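Local coordinates for protein Cfl (Pectobacterium brasiliense, PDB 7A9J) that acts as a coronafacic acid ligase of the ATP-dependent AMP-binding family, probably activating carboxylic acids as adenylates for amide formation, at residues G96-P101 and I183-Y188; K197-Y201 and T337-G341; E377-R381 and S400-L404. The protein carries 1 engineered substitution. All coordinates share one frame; numbering follows the deposited sequence.

Interaction 1. Residues G96-P101 and I183-Y188; sequences GAVFVP and IASIFY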
loop_
_atom_site.group_PDB
_atom_site.type_symbol
_atom_site.label_atom_id
_atom_site.label_comp_id
_atom_site.label_asym_id
_atom_site.label_seq_id
_atom_site.Cartn_x
_atom_site.Cartn_y
_atom_site.Cartn_z
ATOM N N GLY A 96 -7.299 11.864 -21.831
ATOM C CA GLY A 96 -7.645 12.826 -20.809
ATOM C C GLY A 96 -8.941 12.528 -20.110
ATOM O O GLY A 96 -9.544 13.439 -19.536
ATOM N N ALA A 97 -9.430 11.298 -20.200
ATOM C CA ALA A 97 -10.553 10.912 -19.366
ATOM C C ALA A 97 -10.054 10.636 -17.956
ATOM O O ALA A 97 -8.988 10.046 -17.752
ATOM C CB ALA A 97 -11.281 9.682 -19.933
ATOM N N VAL A 98 -10.826 11.116 -16.992
ATOM C CA VAL A 98 -10.470 11.020 -15.577
ATOM C C VAL A 98 -10.872 9.642 -15.067
ATOM O O VAL A 98 -12.050 9.273 -15.107
ATOM C CB VAL A 98 -11.188 12.136 -14.813
ATOM C CG1 VAL A 98 -10.933 12.049 -13.287
ATOM C CG2 VAL A 98 -10.783 13.476 -15.387
ATOM N N PHE A 99 -9.911 8.852 -14.597
ATOM C CA PHE A 99 -10.324 7.542 -14.121
ATOM C C PHE A 99 -10.515 7.527 -12.610
ATOM O O PHE A 99 -9.815 8.222 -11.874
ATOM C CB PHE A 99 -9.384 6.420 -14.534
ATOM C CG PHE A 99 -7.933 6.588 -14.135
ATOM C CD1 PHE A 99 -7.434 5.878 -13.041
ATOM C CD2 PHE A 99 -7.063 7.358 -14.905
ATOM C CE1 PHE A 99 -6.083 5.938 -12.683
ATOM C CE2 PHE A 99 -5.676 7.440 -14.550
ATOM C CZ PHE A 99 -5.214 6.722 -13.404
ATOM N N VAL A 100 -11.506 6.754 -12.182
ATOM C CA VAL A 100 -11.966 6.735 -10.775
ATOM C C VAL A 100 -11.985 5.272 -10.351
ATOM O O VAL A 100 -12.996 4.585 -10.520
ATOM C CB VAL A 100 -13.354 7.377 -10.595
ATOM C CG1 VAL A 100 -13.690 7.466 -9.076
ATOM C CG2 VAL A 100 -13.416 8.746 -11.241
ATOM N N PRO A 101 -10.883 4.749 -9.809
ATOM C CA PRO A 101 -10.839 3.342 -9.439
ATOM C C PRO A 101 -11.730 3.069 -8.223
ATOM O O PRO A 101 -11.759 3.844 -7.239
ATOM C CB PRO A 101 -9.355 3.097 -9.128
ATOM C CG PRO A 101 -8.625 4.351 -9.527
ATOM C CD PRO A 101 -9.598 5.458 -9.647
ATOM N N ILE A 183 -6.899 17.436 -14.899
ATOM C CA ILE A 183 -7.200 16.307 -14.025
ATOM C C ILE A 183 -6.945 15.008 -14.741
ATOM O O ILE A 183 -7.302 14.828 -15.917
ATOM C CB ILE A 183 -8.652 16.330 -13.525
ATOM C CG1 ILE A 183 -8.923 17.618 -12.807
ATOM C CG2 ILE A 183 -8.928 15.092 -12.616
ATOM C CD1 ILE A 183 -10.386 17.917 -12.654
ATOM N N ALA A 184 -6.297 14.096 -14.035
ATOM C CA ALA A 184 -6.079 12.741 -14.509
ATOM C C ALA A 184 -6.918 11.692 -13.811
ATOM O O ALA A 184 -7.376 10.753 -14.467
ATOM C CB ALA A 184 -4.610 12.375 -14.369
ATOM N N SER A 185 -7.103 11.792 -12.481
ATOM C CA SER A 185 -7.779 10.719 -11.769
ATOM C C SER A 185 -8.285 11.247 -10.426
ATOM O O SER A 185 -7.944 12.356 -9.987
ATOM C CB SER A 185 -6.833 9.533 -11.550
ATOM O OG SER A 185 -5.859 9.937 -10.617
ATOM N N ILE A 186 -9.211 10.496 -9.843
ATOM C CA ILE A 186 -9.720 10.798 -8.509
ATOM C C ILE A 186 -9.578 9.527 -7.712
ATOM O O ILE A 186 -10.160 8.506 -8.084
ATOM C CB ILE A 186 -11.191 11.253 -8.522
ATOM C CG1 ILE A 186 -11.368 12.527 -9.317
ATOM C CG2 ILE A 186 -11.615 11.549 -7.036
ATOM C CD1 ILE A 186 -12.862 12.893 -9.584
ATOM N N PHE A 187 -8.822 9.586 -6.610
ATOM C CA PHE A 187 -8.527 8.412 -5.794
ATOM C C PHE A 187 -9.232 8.610 -4.459
ATOM O O PHE A 187 -8.832 9.476 -3.659
ATOM C CB PHE A 187 -7.016 8.258 -5.590
ATOM C CG PHE A 187 -6.227 7.871 -6.804
ATOM C CD1 PHE A 187 -6.808 7.330 -7.963
ATOM C CD2 PHE A 187 -4.844 8.028 -6.781
ATOM C CE1 PHE A 187 -6.011 6.966 -9.090
ATOM C CE2 PHE A 187 -4.079 7.663 -7.838
ATOM C CZ PHE A 187 -4.658 7.096 -9.044
ATOM N N TYR A 188 -10.284 7.823 -4.216
ATOM C CA TYR A 188 -11.099 8.006 -3.019
ATOM C C TYR A 188 -10.419 7.328 -1.836
ATOM O O TYR A 188 -9.970 6.189 -1.953
ATOM C CB TYR A 188 -12.502 7.434 -3.201
ATOM C CG TYR A 188 -13.440 8.426 -3.856
ATOM C CD1 TYR A 188 -13.607 8.402 -5.259
ATOM C CD2 TYR A 188 -14.105 9.393 -3.138
ATOM C CE1 TYR A 188 -14.439 9.334 -5.886
ATOM C CE2 TYR A 188 -14.935 10.314 -3.769
ATOM C CZ TYR A 188 -15.066 10.262 -5.174
ATOM O OH TYR A 188 -15.908 11.153 -5.836
HETATM O O HOH W 1 -8.665 15.717 -17.966
HETATM O O HOH W 2 -6.506 10.490 -17.206
HETATM O O HOH W 3 -10.982 6.274 -6.466
#
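Phe-99 and Ser-185 form the single bridge between two nearly parallel strands, 98-101 and 183-188, whose axes make an angle of 15°. Two backbone hydrogen bonds join them: Phe-99 N gives to Ala-184 O at 3.2 Å, and Phe-99 O takes the amide of Ile-186 N at 3.1 Å. A CA-H...O contact from Val-98 CA to Ala-184 O (3.3 Å) adds to the first of these. Three waters extend the link, one of them sharing Ala-184 O with Phe-99 N. One molecule donates to Gly-96 O and Ile-183 O, a second to Ala-97 O and Ala-184 O, and a third links Pro-101 O, Ile-186 O and Tyr-188 N.

Among the aromatic contacts, Ser-185 CB sits over the centre of the Phe-99 ring, 3.7 Å from its centroid, in a CH-pi contact. The ring comes under it because Phe-99 CG is placed between its backbone N and carbonyl carbon (chi1 56°). Phe-99 CE1 then reaches the edge of the Phe-187 ring, 3.7 Å from Phe-187 CE1, and Pro-101 CG touches that same carbon. Farther along, Val-100 CG1 abuts the edge of the Tyr-188 ring, whose hydroxyl bonds to His-117 ND1.

Aliphatic packing lies with Val-98, whose CG1 meets Ile-183 CG2 at 3.7 Å and leans on Ile-186 CG1.

On the other border of strand 183-188, Ala-184 and Ser-185 face Tyr-201 together in a classic beta bulge. The contact thus joins the outermost strand of a five-stranded parallel sheet to the outermost strand of a four-stranded antiparallel one, within the AMP-binding domain.

Interaction 2. Residues K197-Y201 and T337-G341; sequences KGIVY and TELGG. With R4Z (6-ethyl-1-oxidanylidene-indene-4-carboxylic acid), chain B.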
loop_
_atom_site.group_PDB
_atom_site.type_symbol
_atom_site.label_atom_id
_atom_site.label_comp_id
_atom_site.label_asym_id
_atom_site.label_seq_id
_atom_site.Cartn_x
_atom_site.Cartn_y
_atom_site.Cartn_z
ATOM N N LYS A 197 -13.291 10.902 0.678
ATOM C CA LYS A 197 -12.596 12.070 0.168
ATOM C C LYS A 197 -11.979 11.701 -1.166
ATOM O O LYS A 197 -11.128 10.796 -1.234
ATOM C CB LYS A 197 -11.514 12.561 1.135
ATOM C CG LYS A 197 -11.972 13.021 2.520
ATOM C CD LYS A 197 -10.766 13.689 3.183
ATOM C CE LYS A 197 -9.476 12.874 2.888
ATOM N NZ LYS A 197 -8.177 13.635 2.915
ATOM N N GLY A 198 -12.424 12.377 -2.229
ATOM C CA GLY A 198 -11.883 12.112 -3.542
ATOM C C GLY A 198 -10.639 12.940 -3.768
ATOM O O GLY A 198 -10.740 14.130 -4.019
ATOM N N ILE A 199 -9.470 12.318 -3.696
ATOM C CA ILE A 199 -8.218 13.048 -3.855
ATOM C C ILE A 199 -7.944 13.185 -5.343
ATOM O O ILE A 199 -7.905 12.200 -6.078
ATOM C CB ILE A 199 -7.058 12.332 -3.156
ATOM C CG1 ILE A 199 -7.397 12.099 -1.671
ATOM C CG2 ILE A 199 -5.781 13.113 -3.338
ATOM C CD1 ILE A 199 -7.721 13.370 -0.922
ATOM N N VAL A 200 -7.785 14.416 -5.794
ATOM C CA VAL A 200 -7.705 14.699 -7.221
ATOM C C VAL A 200 -6.239 14.807 -7.598
ATOM O O VAL A 200 -5.505 15.619 -7.031
ATOM C CB VAL A 200 -8.469 15.982 -7.578
ATOM C CG1 VAL A 200 -8.375 16.244 -9.108
ATOM C CG2 VAL A 200 -9.934 15.813 -7.137
ATOM N N TYR A 201 -5.846 14.014 -8.578
ATOM C CA TYR A 201 -4.512 14.036 -9.198
ATOM C C TYR A 201 -4.610 14.690 -10.564
ATOM O O TYR A 201 -5.504 14.338 -11.344
ATOM C CB TYR A 201 -4.013 12.633 -9.461
ATOM C CG TYR A 201 -3.460 11.922 -8.255
ATOM C CD1 TYR A 201 -4.185 11.821 -7.081
ATOM C CD2 TYR A 201 -2.239 11.260 -8.363
ATOM C CE1 TYR A 201 -3.665 11.161 -5.979
ATOM C CE2 TYR A 201 -1.718 10.548 -7.283
ATOM C CZ TYR A 201 -2.451 10.471 -6.118
ATOM O OH TYR A 201 -1.970 9.748 -5.024
ATOM N N THR A 337 -2.239 8.471 -0.219
ATOM C CA THR A 337 -2.831 9.125 -1.389
ATOM C C THR A 337 -2.734 10.647 -1.327
ATOM O O THR A 337 -2.444 11.286 -2.332
ATOM C CB THR A 337 -4.286 8.659 -1.486
ATOM O OG1 THR A 337 -4.237 7.222 -1.601
ATOM C CG2 THR A 337 -4.952 9.215 -2.761
ATOM N N GLU A 338 -2.964 11.256 -0.147
ATOM C CA GLU A 338 -2.894 12.724 -0.055
ATOM C C GLU A 338 -1.506 13.267 -0.379
ATOM O O GLU A 338 -1.356 14.420 -0.772
ATOM C CB GLU A 338 -3.293 13.159 1.347
ATOM C CG GLU A 338 -4.719 12.815 1.687
ATOM C CD GLU A 338 -4.963 11.413 2.317
ATOM O OE1 GLU A 338 -4.143 10.442 2.187
ATOM O OE2 GLU A 338 -6.048 11.308 2.951
ATOM N N LEU A 339 -0.481 12.462 -0.217
ATOM C CA LEU A 339 0.881 12.866 -0.529
ATOM C C LEU A 339 1.258 12.476 -1.943
ATOM O O LEU A 339 2.440 12.493 -2.299
ATOM C CB LEU A 339 1.841 12.213 0.458
ATOM C CG LEU A 339 1.588 12.812 1.825
ATOM C CD1 LEU A 339 2.468 12.087 2.831
ATOM C CD2 LEU A 339 1.904 14.351 1.768
ATOM N N GLY A 340 0.272 12.057 -2.731
ATOM C CA GLY A 340 0.559 11.737 -4.139
ATOM C C GLY A 340 1.101 10.336 -4.343
ATOM O O GLY A 340 0.520 9.526 -5.082
ATOM N N GLY A 341 2.164 10.013 -3.643
ATOM C CA GLY A 341 2.781 8.724 -3.737
ATOM C C GLY A 341 3.575 8.339 -2.494
ATOM O O GLY A 341 3.424 8.913 -1.444
HETATM C C13 R4Z B . -0.157 6.552 -2.274
HETATM C C15 R4Z B . 1.620 5.120 -1.166
HETATM C C02 R4Z B . 3.306 3.495 -0.038
HETATM C C03 R4Z B . 3.318 2.323 0.718
HETATM C C04 R4Z B . 1.846 2.018 0.998
HETATM C C05 R4Z B . 2.028 4.028 -0.417
HETATM C C06 R4Z B . 1.063 3.163 0.158
HETATM C C07 R4Z B . -0.281 3.429 -0.071
HETATM C C08 R4Z B . -1.346 2.504 0.541
HETATM C C11 R4Z B . -0.675 4.508 -0.861
HETATM C C12 R4Z B . 0.271 5.373 -1.425
HETATM C C14 R4Z B . -0.548 6.086 -3.706
HETATM O O01 R4Z B . 4.333 4.035 -0.357
HETATM O O09 R4Z B . -2.519 2.592 0.087
HETATM O O10 R4Z B . -1.088 1.686 1.481
#
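The Tyr-201 ring is met at its edge, near its plane, by Gly-340 O, while Thr-337 O approaches obliquely; beyond the two segments, the Phe-187 ring packs against it at about 55°. The other flat group, the Glu-338 carboxylate, is held by both oxygens: OE2 offers its anti lone pair to Lys-197 NZ, and OE1 bonds to Gln-336 NE2. Thr-337 and Glu-338 end the Tyr-Gly-Gln-Thr-Glu sequence, which runs from strand 331-335 into this loop and matches the A5 motif of adenylate-forming enzymes; strand 198-201 packs against the loop.

The tyrosine hydroxyl makes the short bond of the contact, Tyr-201 OH to Gly-340 O at 2.5 Å, arriving tilted 32° from the carbonyl plane. Thr-337 O accepts the amide of Gly-340 N at 2.9 Å, which closes the turn.

Lys-197 and Glu-338 cross at about a right angle and form a salt bridge, Lys-197 NZ to Glu-338 OE2 at 3.2 Å; a bend at chi2 (89°) turns the glutamate back toward the strand. Between this bridge and the tyrosine, Ile-199 makes the apolar contacts: its CB lies 3.8 Å from Thr-337 CG2 and its CD1 rests on Glu-338 CG.

The far side of the loop lines the ligand pocket. The ethyl group of the bound indene acid approaches, C13 3.5 Å from Thr-337 N and C14 3.9 Å from Gly-340 O, the oxygen that Tyr-201 grips.

Interaction 3. Residues E377-R381 and S400-L404; sequences ELLIR and SDRWL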
loop_
_atom_site.group_PDB
_atom_site.type_symbol
_atom_site.label_atom_id
_atom_site.label_comp_id
_atom_site.label_asym_id
_atom_site.label_seq_id
_atom_site.Cartn_x
_atom_site.Cartn_y
_atom_site.Cartn_z
ATOM N N GLU A 377 6.319 14.963 16.122
ATOM C CA GLU A 377 5.464 14.537 15.012
ATOM C C GLU A 377 6.086 14.806 13.642
ATOM O O GLU A 377 6.573 15.904 13.367
ATOM C CB GLU A 377 4.093 15.228 15.102
ATOM C CG GLU A 377 3.172 14.683 14.008
ATOM C CD GLU A 377 1.735 15.193 14.082
ATOM O OE1 GLU A 377 1.471 16.174 14.827
ATOM O OE2 GLU A 377 0.886 14.604 13.369
ATOM N N LEU A 378 6.040 13.793 12.779
ATOM C CA LEU A 378 6.509 13.890 11.401
ATOM C C LEU A 378 5.466 14.617 10.560
ATOM O O LEU A 378 4.307 14.179 10.489
ATOM C CB LEU A 378 6.761 12.506 10.825
ATOM C CG LEU A 378 7.076 12.431 9.363
ATOM C CD1 LEU A 378 8.334 13.229 9.113
ATOM C CD2 LEU A 378 7.230 10.933 9.022
ATOM N N LEU A 379 5.889 15.722 9.950
ATOM C CA LEU A 379 5.128 16.478 8.965
ATOM C C LEU A 379 5.802 16.356 7.603
ATOM O O LEU A 379 7.030 16.364 7.508
ATOM C CB LEU A 379 5.056 17.956 9.365
ATOM C CG LEU A 379 4.709 18.310 10.815
ATOM C CD1 LEU A 379 4.540 19.809 11.002
ATOM C CD2 LEU A 379 3.464 17.583 11.163
ATOM N N ILE A 380 5.013 16.255 6.534
ATOM C CA ILE A 380 5.587 15.935 5.227
ATOM C C ILE A 380 4.987 16.848 4.169
ATOM O O ILE A 380 3.775 17.076 4.149
ATOM C CB ILE A 380 5.380 14.456 4.817
ATOM C CG1 ILE A 380 6.008 13.522 5.863
ATOM C CG2 ILE A 380 6.009 14.186 3.390
ATOM C CD1 ILE A 380 5.507 12.111 5.711
ATOM N N ARG A 381 5.839 17.357 3.283
ATOM C CA ARG A 381 5.388 17.951 2.039
ATOM C C ARG A 381 5.977 17.162 0.861
ATOM O O ARG A 381 7.181 16.876 0.835
ATOM C CB ARG A 381 5.786 19.431 1.989
ATOM C CG ARG A 381 5.103 20.215 0.890
ATOM C CD ARG A 381 5.032 21.704 1.350
ATOM N NE ARG A 381 6.372 22.243 1.569
ATOM C CZ ARG A 381 6.630 23.415 2.143
ATOM N NH1 ARG A 381 5.631 24.181 2.557
ATOM N NH2 ARG A 381 7.892 23.821 2.295
ATOM N N SER A 400 -0.460 24.584 -2.185
ATOM C CA SER A 400 0.661 23.720 -2.558
ATOM C C SER A 400 1.778 23.718 -1.516
ATOM O O SER A 400 2.680 22.874 -1.591
ATOM C CB SER A 400 1.222 24.118 -3.939
ATOM O OG SER A 400 2.067 25.258 -3.874
ATOM N N ASP A 401 1.728 24.616 -0.536
ATOM C CA ASP A 401 2.729 24.658 0.513
ATOM C C ASP A 401 2.318 23.889 1.763
ATOM O O ASP A 401 3.117 23.802 2.697
ATOM C CB ASP A 401 3.049 26.118 0.871
ATOM C CG ASP A 401 1.803 26.939 1.245
ATOM O OD1 ASP A 401 0.711 26.368 1.486
ATOM O OD2 ASP A 401 1.933 28.181 1.297
ATOM N N ARG A 402 1.113 23.318 1.795
ATOM C CA ARG A 402 0.607 22.683 3.010
ATOM C C ARG A 402 1.511 21.533 3.461
ATOM O O ARG A 402 2.079 20.806 2.637
ATOM C CB ARG A 402 -0.810 22.159 2.765
ATOM C CG ARG A 402 -0.864 21.095 1.678
ATOM C CD ARG A 402 -2.282 20.641 1.352
ATOM N NE ARG A 402 -2.988 20.153 2.536
ATOM C CZ ARG A 402 -2.916 18.907 3.007
ATOM N NH1 ARG A 402 -2.160 17.988 2.403
ATOM N NH2 ARG A 402 -3.604 18.579 4.096
ATOM N N TRP A 403 1.661 21.395 4.781
ATOM C CA TRP A 403 2.279 20.235 5.421
ATOM C C TRP A 403 1.194 19.255 5.859
ATOM O O TRP A 403 0.170 19.665 6.404
ATOM C CB TRP A 403 3.093 20.662 6.646
ATOM C CG TRP A 403 4.276 21.496 6.264
ATOM C CD1 TRP A 403 4.314 22.854 6.108
ATOM C CD2 TRP A 403 5.589 21.021 5.957
ATOM N NE1 TRP A 403 5.584 23.250 5.730
ATOM C CE2 TRP A 403 6.382 22.139 5.625
ATOM C CE3 TRP A 403 6.172 19.751 5.926
ATOM C CZ2 TRP A 403 7.727 22.025 5.267
ATOM C CZ3 TRP A 403 7.520 19.644 5.584
ATOM C CH2 TRP A 403 8.272 20.772 5.253
ATOM N N LEU A 404 1.432 17.965 5.667
ATOM C CA LEU A 404 0.527 16.938 6.172
ATOM C C LEU A 404 1.048 16.416 7.512
ATOM O O LEU A 404 2.178 15.928 7.578
ATOM C CB LEU A 404 0.412 15.780 5.185
ATOM C CG LEU A 404 -0.585 14.682 5.581
ATOM C CD1 LEU A 404 -1.238 14.083 4.347
ATOM C CD2 LEU A 404 0.089 13.579 6.389
HETATM O O HOH W 4 1.683 17.783 2.476
#
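Arg-381 lies over the indole of Trp-403, and these two residues supply about half of the buried surface. The side chains cover each other along their length: Arg-381 CB sits above the six-membered ring, 4.1 Å from its centroid in a CH-pi contact, and the guanidinium spans the CZ2-CE2-NE1 side of the indole, NH2 by CZ2 and NH1 by NE1. The two flat groups are turned 35° against each other, with Arg-381 NH2 3.5 Å from Trp-403 CZ2. A bend at chi3 (61°) folds the arginine end back over the ring.

All three nitrogens of the guanidinium have hydrogen-bond partners. NH1 points in the plane of the group at a backbone carbonyl, Arg-381 NH1 to Asp-401 O at an unusually short, perhaps imprecise 2.5 Å, and NH2 makes a salt bridge with Glu-365 OE1. Trp-403 NE1 also comes near NH1, but both are donors and do not bond. These partners probably limit rotation of the group, and its charge is probably balanced chiefly by Glu-365. The indole has a second cationic neighbour in Lys-367, a cation-pi partner, while Leu-379 CB touches Trp-403 CE3 at 4.0 Å.

Leu-404 contributes mainly through its backbone. It and Ile-380 form an antiparallel hydrogen-bonded pair: Leu-404 N to Ile-380 O is 2.9 Å and almost straight (177°), and Ile-380 N to Leu-404 O is 3.0 Å. The Leu-404 carbonyl also receives a CA-H...O contact from Leu-379 CA at 3.3 Å. A water donates to Ile-380 O and Arg-402 O, tying strand residue Ile-380 to the loop at Arg-402.

Strand 376-381 is flanked by strands 365-368 and 404-406, both antiparallel to it, and residues 400-404 lead into the latter; Ile-380 packs on Val-343 and Ile-344 of strand 342-346.

How the interactions relate
Interactions 1 and 2 are neighbours, their centres 10 Å apart, because strands 183-188 and 198-202 adjoin in one antiparallel sheet; Ala-184 N to Tyr-201 O and Phe-187 N to Ile-199 O, both 2.8 Å, are probable hydrogen bonds between them. Interaction 2 touches interaction 3 through Glu-338 CB, 3.8 Å from Leu-404 CD1, with centres 14 Å apart. Interactions 1 and 3 do not touch, their nearest atoms being about 12 Å apart. Interaction 2 as a whole lies between the two, 197-201 meeting interaction 1 and 337-341 meeting interaction 3 and the ligand, whereas the side chains of Phe-187 and Leu-404 stand about 6 and 10 Å from the ligand.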